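Local structure of programmed cell death 6-interacting protein (Homo sapiens, 5WA1) at residues Lys69-Ala74 with Phe114-Ala119. The protein acts in endosomal sorting, multivesicular body formation, membrane repair and cytokinesis, here represented by its Bro1 domain, which contains the CHMP4-interacting region. Numbering follows the deposited sequence.
Sequences KLRRAA and FTWKDA
Arg71 reaches from helix 56-75 of the Bro1 domain to Phe114 and Trp116 on strand 114-117, one half of a two-stranded antiparallel sheet in this mostly helical fold. The closest CA atoms across the two segments, those of Arg71 and Phe114, are 11.3 Å apart, so one long side chain spans the gap; CG lies anti to the backbone N (chi1 -175°) and the chain runs extended to NE. Its NH1 lies 3.7 Å from Phe114 CD1, with NE 4.0 Å from that same CD1. Guanidinium and phenyl planes are 30° apart, an inclined approach rather than a flat stack. The indole is turned much more steeply, 76° from the guanidinium plane, and Trp116 NE1 sits at the guanidinium edge, near its plane. Trp116 NE1 is 3.8 Å and CZ2 3.9 Å from Arg71 NH1; NE1 and NH1 are both donors, each bonded to another acceptor.

Glu140 of helix 137-157 bridges Arg71 and Trp116: OE2 forms a salt bridge with Arg71 NE, and OE1 accepts from Trp116 NE1. The backbone O of Ser34 takes NH2 and Thr33 OG1 takes NH1, so all three nitrogens of the buried guanidinium are satisfied; Thr33 OG1 also hydrogen-bonds Thr115 O.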
# COMPACT_ATOMS: atom_id res chain seq x y z
N LYS A 69 -16.60 -17.30 15.69
CA LYS A 69 -17.44 -16.16 15.37
C LYS A 69 -16.60 -15.01 14.81
O LYS A 69 -16.99 -14.37 13.83
CB LYS A 69 -18.21 -15.72 16.61
CG LYS A 69 -18.95 -14.40 16.48
CD LYS A 69 -19.70 -14.10 17.78
CE LYS A 69 -20.35 -12.72 17.77
NZ LYS A 69 -21.08 -12.46 19.05
N LEU A 70 -15.44 -14.76 15.42
CA LEU A 70 -14.58 -13.68 14.97
C LEU A 70 -14.08 -13.93 13.55
O LEU A 70 -13.97 -12.99 12.76
CB LEU A 70 -13.40 -13.50 15.93
CG LEU A 70 -12.31 -12.50 15.50
CD1 LEU A 70 -12.91 -11.13 15.25
CD2 LEU A 70 -11.19 -12.43 16.54
N ARG A 71 -13.78 -15.19 13.21
CA ARG A 71 -13.34 -15.48 11.85
C ARG A 71 -14.43 -15.15 10.85
O ARG A 71 -14.17 -14.55 9.80
CB ARG A 71 -12.92 -16.95 11.72
CG ARG A 71 -12.35 -17.26 10.34
CD ARG A 71 -11.97 -18.71 10.12
NE ARG A 71 -11.04 -18.82 9.00
CZ ARG A 71 -11.41 -18.99 7.73
NH1 ARG A 71 -10.49 -19.06 6.77
NH2 ARG A 71 -12.70 -19.10 7.42
N ARG A 72 -15.67 -15.57 11.14
CA ARG A 72 -16.77 -15.27 10.23
C ARG A 72 -16.93 -13.76 10.03
O ARG A 72 -17.17 -13.30 8.91
CB ARG A 72 -18.07 -15.88 10.76
CG ARG A 72 -18.07 -17.41 10.82
CD ARG A 72 -19.46 -17.97 11.07
NE ARG A 72 -19.97 -17.66 12.41
CZ ARG A 72 -19.78 -18.44 13.47
NH1 ARG A 72 -19.10 -19.58 13.36
NH2 ARG A 72 -20.27 -18.08 14.65
N ALA A 73 -16.76 -12.98 11.10
CA ALA A 73 -16.88 -11.52 10.97
C ALA A 73 -15.69 -10.91 10.22
O ALA A 73 -15.85 -9.90 9.53
CB ALA A 73 -17.02 -10.89 12.34
N ALA A 74 -14.50 -11.50 10.33
CA ALA A 74 -13.31 -10.92 9.72
C ALA A 74 -13.16 -11.28 8.24
O ALA A 74 -12.69 -10.46 7.45
CB ALA A 74 -12.04 -11.35 10.46
N PHE A 114 -7.85 -24.53 5.89
CA PHE A 114 -8.28 -23.24 5.40
C PHE A 114 -8.15 -23.22 3.88
O PHE A 114 -7.10 -23.60 3.34
CB PHE A 114 -7.46 -22.11 6.02
CG PHE A 114 -7.38 -22.19 7.52
CD1 PHE A 114 -8.41 -21.71 8.31
CD2 PHE A 114 -6.27 -22.75 8.13
CE1 PHE A 114 -8.33 -21.78 9.69
CE2 PHE A 114 -6.19 -22.82 9.51
CZ PHE A 114 -7.22 -22.34 10.29
N THR A 115 -9.22 -22.83 3.21
CA THR A 115 -9.26 -22.74 1.76
C THR A 115 -9.40 -21.29 1.36
O THR A 115 -10.35 -20.62 1.79
CB THR A 115 -10.42 -23.57 1.19
OG1 THR A 115 -10.26 -24.93 1.59
CG2 THR A 115 -10.43 -23.49 -0.32
N TRP A 116 -8.47 -20.80 0.54
CA TRP A 116 -8.44 -19.42 0.11
C TRP A 116 -8.30 -19.36 -1.40
O TRP A 116 -7.65 -20.22 -2.01
CB TRP A 116 -7.29 -18.65 0.75
CG TRP A 116 -7.48 -18.38 2.20
CD1 TRP A 116 -7.28 -19.25 3.24
CD2 TRP A 116 -7.92 -17.15 2.79
NE1 TRP A 116 -7.56 -18.64 4.43
CE2 TRP A 116 -7.96 -17.34 4.19
CE3 TRP A 116 -8.28 -15.90 2.28
CZ2 TRP A 116 -8.34 -16.34 5.08
CZ3 TRP A 116 -8.66 -14.90 3.16
CH2 TRP A 116 -8.69 -15.13 4.54
N LYS A 117 -8.92 -18.37 -1.98
CA LYS A 117 -8.89 -18.16 -3.39
C LYS A 117 -7.88 -17.07 -3.76
O LYS A 117 -7.59 -16.21 -2.97
CB LYS A 117 -10.27 -17.76 -3.81
CG LYS A 117 -10.53 -17.84 -5.28
CD LYS A 117 -11.88 -17.26 -5.59
CE LYS A 117 -12.04 -17.10 -7.08
NZ LYS A 117 -13.02 -16.02 -7.38
N ASP A 118 -7.32 -17.14 -4.95
CA ASP A 118 -6.36 -16.13 -5.39
C ASP A 118 -7.03 -14.77 -5.50
O ASP A 118 -8.14 -14.66 -6.03
CB ASP A 118 -5.73 -16.53 -6.72
CG ASP A 118 -4.50 -15.71 -7.06
OD1 ASP A 118 -4.65 -14.60 -7.63
OD2 ASP A 118 -3.38 -16.16 -6.74
N ALA A 119 -6.35 -13.73 -5.01
CA ALA A 119 -6.90 -12.39 -5.09
C ALA A 119 -6.96 -11.88 -6.53
O ALA A 119 -7.81 -11.03 -6.85
CB ALA A 119 -6.08 -11.42 -4.23